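Local structure of sugar kinase (Agrobacterium tumefaciens, 2RBC) at residues G117-S123 against P137-L143; L62-E66 against R97-L102; A83-V89 against I107-T113. The protein probably phosphorylates a sugar or related carbohydrate at the expense of ATP, as a putative ribokinase of the pfkB family. All coordinates share one frame; numbering follows the deposited sequence.

Overall arrangement
Of the segments in contact, strand 60-66 comes first; it belongs to the four-stranded sheet. Contact 2 brings helix 93-104 back against it, closing a loop that contains helix 68-78 and strand 82-90. Contact 3 crosses contact 2: its first segment, 83-89, lies inside that loop, and its second, 107-113, lies beyond it, so the helix is tied to the small sheet while the strands at its two ends pair in the large one. Contact 1 follows in series as the end of hairpin 121-127/133-138. Ile98 CD1 packs on Ala121 O, and Leu143 reaches Ala88 and Val89, joining all three contacts. Contacts 1 and 2 also touch the second subunit.

Contact 1 of 3, residues G117-S123 against P137-L143; sequences GARSALS and PFYDHRL. With SO4 (sulfate ion), chain F.
Leu122 and Phe138 form an antiparallel hydrogen-bonded pair, and the Phe138 N-H gives a 2.8 Å bond to Leu122 O; the return bond from Leu122 N to Phe138 O is weak. On the buried side, Leu143 fills the angle where the segments part. Its CD2 methyl lies 3.7 Å from Ala118 CB, while its CD1 turns toward Ala121. Asp140 is held just as closely: CG stands anti to its own backbone N (chi1 -178°), which carries OD2 to the Arg119 N-H at 2.8 Å in a nearly straight bond (167°). OD2 also takes NE and NH2 of Arg142, so three N-H groups converge on one oxygen and probably stabilise its negative charge. OD1 accepts from Arg142 N, forming an Asx turn. The Arg119 chain, bent at chi3, brings one face of its guanidinium over the CZ corner of the Phe138 ring: CZ of Phe138 lies above the centre of the group, 3.5 Å from CZ of Arg119, with the planes tilted 36°. Val61 of the second subunit covers this pair, packing on Phe138 and accepting from Arg119 NH2.

The Arg142 end is looser. Gly117 O sits over one face of its guanidinium, whose nitrogens reach a sulfate ion, probably from the crystallisation liquor, through long, weak bonds. Water fills in where direct strand pairing stops, linking Arg119 O to Asp140 N. The arrangement is the open end of a beta hairpin whose strands belong to the small four-stranded sheet; in pfkB sugar kinases such a sheet forms the lid and often the dimer interface.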
loop_
_atom_site.group_PDB
_atom_site.type_symbol
_atom_site.label_atom_id
_atom_site.label_comp_id
_atom_site.label_asym_id
_atom_site.label_seq_id
_atom_site.Cartn_x
_atom_site.Cartn_y
_atom_site.Cartn_z
ATOM N N GLY A 117 16.245 -13.088 1.734
ATOM C CA GLY A 117 16.067 -12.353 2.991
ATOM C C GLY A 117 15.841 -10.843 2.946
ATOM O O GLY A 117 15.629 -10.220 3.998
ATOM N N ALA A 118 15.902 -10.229 1.765
ATOM C CA ALA A 118 15.533 -8.823 1.635
ATOM C C ALA A 118 14.026 -8.732 1.382
ATOM O O ALA A 118 13.394 -9.672 0.873
ATOM C CB ALA A 118 16.342 -8.122 0.489
ATOM N N ARG A 119 13.458 -7.594 1.752
ATOM C CA ARG A 119 12.085 -7.299 1.470
ATOM C C ARG A 119 12.043 -6.375 0.285
ATOM O O ARG A 119 12.822 -5.423 0.201
ATOM C CB ARG A 119 11.406 -6.658 2.677
ATOM C CG ARG A 119 11.255 -7.660 3.827
ATOM C CD ARG A 119 10.740 -6.987 5.097
ATOM N NE ARG A 119 9.395 -6.470 4.905
ATOM C CZ ARG A 119 8.781 -5.581 5.691
ATOM N NH1 ARG A 119 9.376 -5.073 6.774
ATOM N NH2 ARG A 119 7.551 -5.194 5.372
ATOM N N SER A 120 11.127 -6.655 -0.630
ATOM C CA SER A 120 10.971 -5.844 -1.830
ATOM C C SER A 120 10.439 -4.448 -1.503
ATOM O O SER A 120 9.645 -4.273 -0.578
ATOM C CB SER A 120 10.000 -6.495 -2.799
ATOM O OG SER A 120 10.462 -7.742 -3.232
ATOM N N ALA A 121 10.849 -3.468 -2.315
ATOM C CA ALA A 121 10.458 -2.088 -2.137
ATOM C C ALA A 121 9.012 -1.906 -2.558
ATOM O O ALA A 121 8.550 -2.468 -3.553
ATOM C CB ALA A 121 11.368 -1.141 -2.956
ATOM N N LEU A 122 8.312 -1.085 -1.796
ATOM C CA LEU A 122 6.949 -0.684 -2.136
ATOM C C LEU A 122 6.746 0.721 -1.608
ATOM O O LEU A 122 7.415 1.112 -0.628
ATOM C CB LEU A 122 5.930 -1.687 -1.535
ATOM C CG LEU A 122 5.834 -1.810 -0.013
ATOM C CD1 LEU A 122 4.871 -0.761 0.620
ATOM C CD2 LEU A 122 5.409 -3.233 0.351
ATOM N N SER A 123 5.855 1.490 -2.244
ATOM C CA SER A 123 5.434 2.789 -1.710
ATOM C C SER A 123 3.940 3.042 -1.800
ATOM O O SER A 123 3.281 2.551 -2.706
ATOM C CB SER A 123 6.117 3.930 -2.455
ATOM O OG SER A 123 7.522 3.728 -2.521
ATOM N N PRO A 137 7.448 5.731 1.411
ATOM C CA PRO A 137 8.213 4.685 0.782
ATOM C C PRO A 137 8.825 3.722 1.757
ATOM O O PRO A 137 9.378 4.146 2.781
ATOM C CB PRO A 137 9.306 5.465 0.076
ATOM C CG PRO A 137 9.590 6.565 1.026
ATOM C CD PRO A 137 8.286 6.889 1.740
ATOM N N PHE A 138 8.739 2.440 1.426
ATOM C CA PHE A 138 9.431 1.402 2.141
ATOM C C PHE A 138 10.598 0.928 1.301
ATOM O O PHE A 138 10.426 0.572 0.152
ATOM C CB PHE A 138 8.511 0.202 2.427
ATOM C CG PHE A 138 9.244 -0.967 3.001
ATOM C CD1 PHE A 138 9.765 -0.892 4.277
ATOM C CD2 PHE A 138 9.471 -2.107 2.252
ATOM C CE1 PHE A 138 10.479 -1.951 4.815
ATOM C CE2 PHE A 138 10.183 -3.162 2.787
ATOM C CZ PHE A 138 10.690 -3.076 4.068
ATOM N N TYR A 139 11.786 0.905 1.891
ATOM C CA TYR A 139 12.988 0.449 1.210
ATOM C C TYR A 139 13.868 -0.333 2.195
ATOM O O TYR A 139 14.212 0.174 3.248
ATOM C CB TYR A 139 13.772 1.631 0.614
ATOM C CG TYR A 139 15.113 1.211 0.078
ATOM C CD1 TYR A 139 15.212 0.345 -1.000
ATOM C CD2 TYR A 139 16.287 1.627 0.679
ATOM C CE1 TYR A 139 16.432 -0.088 -1.472
ATOM C CE2 TYR A 139 17.532 1.206 0.192
ATOM C CZ TYR A 139 17.589 0.361 -0.887
ATOM O OH TYR A 139 18.818 -0.046 -1.336
ATOM N N ASP A 140 14.221 -1.561 1.850
ATOM C CA ASP A 140 15.151 -2.381 2.613
ATOM C C ASP A 140 16.542 -2.351 1.955
ATOM O O ASP A 140 16.726 -2.924 0.891
ATOM C CB ASP A 140 14.599 -3.806 2.618
ATOM C CG ASP A 140 15.434 -4.778 3.409
ATOM O OD1 ASP A 140 16.501 -4.396 3.963
ATOM O OD2 ASP A 140 14.987 -5.953 3.471
ATOM N N HIS A 141 17.524 -1.717 2.598
ATOM C CA HIS A 141 18.901 -1.652 2.048
ATOM C C HIS A 141 19.491 -3.030 1.697
ATOM O O HIS A 141 20.372 -3.139 0.871
ATOM C CB HIS A 141 19.831 -0.957 3.035
ATOM C CG HIS A 141 20.091 -1.775 4.269
ATOM N ND1 HIS A 141 19.367 -1.618 5.436
ATOM C CD2 HIS A 141 20.958 -2.794 4.500
ATOM C CE1 HIS A 141 19.793 -2.488 6.338
ATOM N NE2 HIS A 141 20.750 -3.221 5.792
ATOM N N ARG A 142 19.015 -4.080 2.341
ATOM C CA ARG A 142 19.510 -5.430 2.065
ATOM C C ARG A 142 19.278 -5.861 0.628
ATOM O O ARG A 142 19.908 -6.798 0.152
ATOM C CB ARG A 142 18.852 -6.441 2.967
ATOM C CG ARG A 142 19.207 -6.282 4.448
ATOM C CD ARG A 142 18.456 -7.290 5.314
ATOM N NE ARG A 142 17.014 -7.142 5.202
ATOM C CZ ARG A 142 16.124 -7.718 6.007
ATOM N NH1 ARG A 142 16.521 -8.504 7.019
ATOM N NH2 ARG A 142 14.821 -7.506 5.803
ATOM N N LEU A 143 18.370 -5.185 -0.068
ATOM C CA LEU A 143 18.170 -5.434 -1.485
ATOM C C LEU A 143 19.494 -5.356 -2.287
ATOM O O LEU A 143 19.715 -6.132 -3.214
ATOM C CB LEU A 143 17.136 -4.445 -2.040
ATOM C CG LEU A 143 15.668 -4.757 -1.719
ATOM C CD1 LEU A 143 14.801 -3.580 -2.122
ATOM C CD2 LEU A 143 15.250 -6.033 -2.418
HETATM S S SO4 F . 12.564 -8.704 8.534
HETATM O O1 SO4 F . 12.487 -7.260 8.299
HETATM O O2 SO4 F . 13.833 -9.055 9.173
HETATM O O3 SO4 F . 11.466 -9.110 9.405
HETATM O O4 SO4 F . 12.448 -9.417 7.264
HETATM O O HOH W 1 12.454 -2.744 0.387
HETATM O O HOH W 2 9.964 2.416 -1.840
#

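Contact 2 of 3, residues L62-E66 against R97-L102; sequences LQIAE and RILRDL
Gln63 and Arg97 meet at the first turn of the helical segment, where the arginine chain runs extended toward the strand, CG anti to the backbone N. Its NH1 and NH2 close end-on over a single atom, Gln63 OE1, each at 2.9 Å. Both come from the same face, above the carbonyl plane, and the amide stands almost perpendicular to the guanidinium (87°). Arg97 NE forms a salt bridge with Glu93 of the second subunit, while Gln63 NE2 is hydrogen-bonded to Thr42 OG1. At Ile98 the backbones are closest, Ala65 CA and Ile98 CA being 5.3 Å apart; the CG2 branch lies against the Ala65 methyl.

One turn after Arg97, Asp101 points its side chain at the strand. Its OD2 accepts the Ala65 N-H at 2.8 Å, nearly along the C-O axis and close to straight (169°), and it also touches the alanine methyl. Leu102 completes the patch: its CG is 3.8 Å from Ala65 CB, and its CD2 methyl lies beside Ala65 O, a carbonyl hydrogen-bonded to Arg313 NE.

The helix crosses the strand at 84° with the segment axes 7.8 Å apart, a closeness consistent with the small side chain of Ala65. Asp101 satisfies a backbone N-H of strand 60-66, an outermost strand of its sheet within the chain, where a neighbouring strand would otherwise bond. Arg97 divides its polar contacts between Gln63 of that strand and Glu93 of the second subunit.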
loop_
_atom_site.group_PDB
_atom_site.type_symbol
_atom_site.label_atom_id
_atom_site.label_comp_id
_atom_site.label_asym_id
_atom_site.label_seq_id
_atom_site.Cartn_x
_atom_site.Cartn_y
_atom_site.Cartn_z
ATOM N N LEU A 62 -4.393 2.590 -8.245
ATOM C CA LEU A 62 -3.575 1.846 -9.214
ATOM C C LEU A 62 -2.359 1.298 -8.512
ATOM O O LEU A 62 -1.623 2.046 -7.867
ATOM C CB LEU A 62 -3.109 2.752 -10.356
ATOM C CG LEU A 62 -2.219 2.205 -11.516
ATOM C CD1 LEU A 62 -2.981 1.174 -12.375
ATOM C CD2 LEU A 62 -1.626 3.303 -12.370
ATOM N N GLN A 63 -2.162 -0.011 -8.647
ATOM C CA GLN A 63 -0.931 -0.661 -8.257
ATOM C C GLN A 63 -0.074 -0.919 -9.471
ATOM O O GLN A 63 -0.520 -1.561 -10.422
ATOM C CB GLN A 63 -1.218 -1.953 -7.531
ATOM C CG GLN A 63 -1.924 -1.709 -6.209
ATOM C CD GLN A 63 -1.950 -2.942 -5.313
ATOM O OE1 GLN A 63 -2.639 -3.893 -5.599
ATOM N NE2 GLN A 63 -1.224 -2.893 -4.211
ATOM N N ILE A 64 1.133 -0.363 -9.450
ATOM C CA ILE A 64 2.030 -0.380 -10.583
ATOM C C ILE A 64 3.494 -0.557 -10.144
ATOM O O ILE A 64 3.992 0.129 -9.248
ATOM C CB ILE A 64 1.790 0.870 -11.531
ATOM C CG1 ILE A 64 2.633 0.741 -12.802
ATOM C CG2 ILE A 64 1.945 2.239 -10.836
ATOM C CD1 ILE A 64 2.134 1.653 -13.927
ATOM N N ALA A 65 4.185 -1.498 -10.775
ATOM C CA ALA A 65 5.610 -1.670 -10.542
ATOM C C ALA A 65 6.346 -0.621 -11.377
ATOM O O ALA A 65 6.172 -0.524 -12.594
ATOM C CB ALA A 65 6.104 -3.098 -10.923
ATOM N N GLU A 66 7.114 0.194 -10.690
ATOM C CA GLU A 66 7.824 1.271 -11.312
ATOM C C GLU A 66 9.042 1.620 -10.459
ATOM O O GLU A 66 9.633 0.746 -9.870
ATOM C CB GLU A 66 6.833 2.432 -11.617
ATOM C CG GLU A 66 6.133 3.043 -10.408
ATOM C CD GLU A 66 5.089 4.054 -10.797
ATOM O OE1 GLU A 66 4.829 4.220 -12.017
ATOM O OE2 GLU A 66 4.549 4.731 -9.900
ATOM N N ARG A 97 5.230 -10.021 -7.685
ATOM C CA ARG A 97 4.360 -9.115 -8.364
ATOM C C ARG A 97 5.084 -8.053 -9.194
ATOM O O ARG A 97 4.651 -7.711 -10.304
ATOM C CB ARG A 97 3.540 -8.466 -7.310
ATOM C CG ARG A 97 2.520 -7.602 -7.841
ATOM C CD ARG A 97 1.341 -7.535 -6.913
ATOM N NE ARG A 97 0.347 -6.737 -7.605
ATOM C CZ ARG A 97 -0.655 -6.114 -7.024
ATOM N NH1 ARG A 97 -0.818 -6.205 -5.720
ATOM N NH2 ARG A 97 -1.478 -5.419 -7.774
ATOM N N ILE A 98 6.181 -7.526 -8.651
ATOM C CA ILE A 98 7.025 -6.596 -9.377
ATOM C C ILE A 98 7.569 -7.257 -10.646
ATOM O O ILE A 98 7.518 -6.680 -11.739
ATOM C CB ILE A 98 8.206 -6.083 -8.467
ATOM C CG1 ILE A 98 7.656 -5.197 -7.345
ATOM C CG2 ILE A 98 9.245 -5.316 -9.269
ATOM C CD1 ILE A 98 8.705 -4.812 -6.286
ATOM N N LEU A 99 8.124 -8.450 -10.499
ATOM C CA LEU A 99 8.680 -9.141 -11.657
ATOM C C LEU A 99 7.627 -9.404 -12.740
ATOM O O LEU A 99 7.890 -9.246 -13.951
ATOM C CB LEU A 99 9.353 -10.450 -11.243
ATOM C CG LEU A 99 10.573 -10.311 -10.334
ATOM C CD1 LEU A 99 11.002 -11.635 -9.723
ATOM C CD2 LEU A 99 11.730 -9.618 -11.052
ATOM N N ARG A 100 6.450 -9.848 -12.319
ATOM C CA ARG A 100 5.380 -10.144 -13.250
ATOM C C ARG A 100 4.895 -8.909 -13.981
ATOM O O ARG A 100 4.744 -8.939 -15.195
ATOM C CB ARG A 100 4.241 -10.876 -12.539
ATOM C CG ARG A 100 2.955 -10.969 -13.331
ATOM C CD ARG A 100 2.015 -11.947 -12.689
ATOM N NE ARG A 100 0.629 -11.537 -12.867
ATOM C CZ ARG A 100 -0.440 -12.174 -12.350
ATOM N NH1 ARG A 100 -1.665 -11.680 -12.564
ATOM N NH2 ARG A 100 -0.309 -13.288 -11.618
ATOM N N ASP A 101 4.681 -7.822 -13.265
ATOM C CA ASP A 101 4.208 -6.595 -13.894
ATOM C C ASP A 101 5.243 -6.076 -14.906
ATOM O O ASP A 101 4.925 -5.779 -16.074
ATOM C CB ASP A 101 3.878 -5.539 -12.816
ATOM C CG ASP A 101 3.298 -4.218 -13.415
ATOM O OD1 ASP A 101 2.952 -4.170 -14.614
ATOM O OD2 ASP A 101 3.187 -3.206 -12.720
ATOM N N LEU A 102 6.492 -5.974 -14.464
ATOM C CA LEU A 102 7.532 -5.465 -15.348
ATOM C C LEU A 102 7.705 -6.331 -16.620
ATOM O O LEU A 102 7.757 -5.804 -17.721
ATOM C CB LEU A 102 8.833 -5.249 -14.569
ATOM C CG LEU A 102 8.769 -4.142 -13.484
ATOM C CD1 LEU A 102 10.064 -4.073 -12.713
ATOM C CD2 LEU A 102 8.381 -2.742 -14.056
#

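Contact 3 of 3, residues A83-V89 against I107-T113. With EDO (1,2-ethanediol), chain J.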
loop_
_atom_site.group_PDB
_atom_site.type_symbol
_atom_site.label_atom_id
_atom_site.label_comp_id
_atom_site.label_asym_id
_atom_site.label_seq_id
_atom_site.Cartn_x
_atom_site.Cartn_y
_atom_site.Cartn_z
ATOM N N ALA A 83 14.268 -3.356 -23.928
ATOM C CA ALA A 83 14.706 -2.944 -22.609
ATOM C C ALA A 83 14.969 -4.133 -21.728
ATOM O O ALA A 83 14.137 -5.042 -21.642
ATOM C CB ALA A 83 13.613 -2.066 -21.943
ATOM N N SER A 84 16.100 -4.089 -21.039
ATOM C CA SER A 84 16.420 -5.032 -19.956
ATOM C C SER A 84 16.626 -4.244 -18.676
ATOM O O SER A 84 17.046 -3.099 -18.718
ATOM C CB SER A 84 17.685 -5.796 -20.265
ATOM O OG SER A 84 17.475 -6.679 -21.333
ATOM N N LEU A 85 16.314 -4.862 -17.544
ATOM C CA LEU A 85 16.445 -4.237 -16.273
ATOM C C LEU A 85 17.215 -5.130 -15.292
ATOM O O LEU A 85 16.925 -6.303 -15.159
ATOM C CB LEU A 85 15.057 -3.910 -15.748
ATOM C CG LEU A 85 14.919 -3.235 -14.386
ATOM C CD1 LEU A 85 15.427 -1.830 -14.356
ATOM C CD2 LEU A 85 13.459 -3.321 -13.893
ATOM N N TRP A 86 18.210 -4.539 -14.630
ATOM C CA TRP A 86 18.919 -5.180 -13.525
ATOM C C TRP A 86 18.504 -4.367 -12.340
ATOM O O TRP A 86 18.540 -3.161 -12.367
ATOM C CB TRP A 86 20.438 -5.117 -13.678
ATOM C CG TRP A 86 20.975 -5.937 -14.801
ATOM C CD1 TRP A 86 20.274 -6.789 -15.628
ATOM C CD2 TRP A 86 22.340 -6.020 -15.211
ATOM N NE1 TRP A 86 21.131 -7.378 -16.542
ATOM C CE2 TRP A 86 22.401 -6.919 -16.309
ATOM C CE3 TRP A 86 23.524 -5.420 -14.763
ATOM C CZ2 TRP A 86 23.598 -7.241 -16.946
ATOM C CZ3 TRP A 86 24.724 -5.737 -15.431
ATOM C CH2 TRP A 86 24.741 -6.629 -16.501
ATOM N N GLY A 87 18.064 -5.050 -11.311
ATOM C CA GLY A 87 17.442 -4.417 -10.161
ATOM C C GLY A 87 17.270 -5.572 -9.219
ATOM O O GLY A 87 17.564 -6.713 -9.594
ATOM N N ALA A 88 16.830 -5.296 -8.003
ATOM C CA ALA A 88 16.688 -6.315 -6.975
ATOM C C ALA A 88 15.284 -6.299 -6.405
ATOM O O ALA A 88 14.698 -5.234 -6.200
ATOM C CB ALA A 88 17.739 -6.121 -5.819
ATOM N N VAL A 89 14.756 -7.497 -6.147
ATOM C CA VAL A 89 13.536 -7.668 -5.355
ATOM C C VAL A 89 13.884 -8.648 -4.259
ATOM O O VAL A 89 14.890 -9.349 -4.352
ATOM C CB VAL A 89 12.318 -8.204 -6.187
ATOM C CG1 VAL A 89 11.802 -7.142 -7.154
ATOM C CG2 VAL A 89 12.654 -9.488 -6.897
ATOM N N ILE A 107 9.386 -5.451 -20.491
ATOM C CA ILE A 107 10.771 -5.337 -20.037
ATOM C C ILE A 107 11.353 -6.760 -19.821
ATOM O O ILE A 107 10.694 -7.603 -19.212
ATOM C CB ILE A 107 10.830 -4.522 -18.720
ATOM C CG1 ILE A 107 10.317 -3.076 -18.904
ATOM C CG2 ILE A 107 12.261 -4.462 -18.139
ATOM C CD1 ILE A 107 9.773 -2.450 -17.581
ATOM N N ASP A 108 12.549 -7.036 -20.348
ATOM C CA ASP A 108 13.282 -8.255 -20.004
ATOM C C ASP A 108 13.782 -8.180 -18.566
ATOM O O ASP A 108 14.691 -7.412 -18.251
ATOM C CB ASP A 108 14.477 -8.439 -20.936
ATOM C CG ASP A 108 15.196 -9.745 -20.712
ATOM O OD1 ASP A 108 15.088 -10.357 -19.627
ATOM O OD2 ASP A 108 15.862 -10.164 -21.665
ATOM N N THR A 109 13.186 -9.001 -17.716
ATOM C CA THR A 109 13.496 -9.068 -16.289
ATOM C C THR A 109 14.388 -10.252 -15.943
ATOM O O THR A 109 14.626 -10.547 -14.777
ATOM C CB THR A 109 12.202 -9.195 -15.490
ATOM O OG1 THR A 109 11.487 -10.338 -15.971
ATOM C CG2 THR A 109 11.371 -7.921 -15.619
ATOM N N SER A 110 14.911 -10.911 -16.958
ATOM C CA SER A 110 15.648 -12.135 -16.769
ATOM C C SER A 110 16.962 -11.976 -15.988
ATOM O O SER A 110 17.449 -12.948 -15.440
ATOM C CB SER A 110 15.902 -12.810 -18.113
ATOM O OG SER A 110 16.817 -12.088 -18.880
ATOM N N GLY A 111 17.532 -10.787 -15.958
ATOM C CA GLY A 111 18.710 -10.495 -15.152
ATOM C C GLY A 111 18.459 -9.795 -13.832
ATOM O O GLY A 111 19.384 -9.286 -13.219
HETATM N N MSE A 112 17.212 -9.759 -13.387
HETATM C CA MSE A 112 16.905 -9.163 -12.083
HETATM C C MSE A 112 17.416 -10.036 -10.959
HETATM O O MSE A 112 17.447 -11.235 -11.094
HETATM C CB MSE A 112 15.401 -8.989 -11.933
HETATM C CG MSE A 112 14.878 -7.896 -12.774
HETATM SE SE MSE A 112 15.235 -6.203 -11.903
HETATM C CE MSE A 112 14.089 -6.238 -10.327
ATOM N N THR A 113 17.787 -9.416 -9.845
ATOM C CA THR A 113 18.334 -10.105 -8.681
ATOM C C THR A 113 17.221 -10.329 -7.655
ATOM O O THR A 113 16.402 -9.444 -7.418
ATOM C CB THR A 113 19.461 -9.256 -8.009
ATOM O OG1 THR A 113 20.510 -9.046 -8.963
ATOM C CG2 THR A 113 20.018 -9.931 -6.733
HETATM C C1 EDO J . 20.775 -12.104 -11.394
HETATM O O1 EDO J . 21.270 -12.852 -12.513
HETATM C C2 EDO J . 21.943 -11.682 -10.523
HETATM O O2 EDO J . 21.514 -11.352 -9.195
HETATM O O HOH W 3 18.933 -8.920 -21.071
HETATM O O HOH W 4 16.961 -8.218 -17.104
HETATM O O HOH W 5 20.073 -7.522 -11.291
#
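Leu85 rests its CB on the CG2 branch of Ile107, 3.7 Å away, and this apolar side is continued by Leu102 of helix 93-104. Selenomethionine Met112, modelled in two conformers, adds to it. In one of them the chain is bent at both chi2 and chi3, which brings SE back to the Gly87 backbone and beside Leu85 CG, and places the CE methyl near Val89 CG1; these positions hold for that conformer alone.

Two short parallel ladders hold the backbones together. In the first, Asp108 N bonds to Ala83 O and Leu85 N to Asp108 O. In the second, Thr113 N gives Gly87 O a nearly straight bond of 2.7 Å (175°), and Val89 N binds Thr113 O at 2.8 Å. Between them the register shifts by one residue, across a loop that includes a type I turn from Thr109 to Met112. Asp108 braces the start of this detour: its OD1 receives both N and OG of Ser110, the former in an Asx turn.

Water takes over where the strands separate. One molecule donates to Leu85 O and Asp108 O and accepts from Gly111 N; another joins Gly87 O, Gly111 O and Thr113 OG1. Ser84 OG is held by His31. The whole is a beta-alpha-beta crossover from strand 82-90 through helix 93-104 to the short, weakly bonded strand 107-108, with strand 113-115 pairing farther along strand 82-90, at one side of the large central sheet of the ribokinase-like fold.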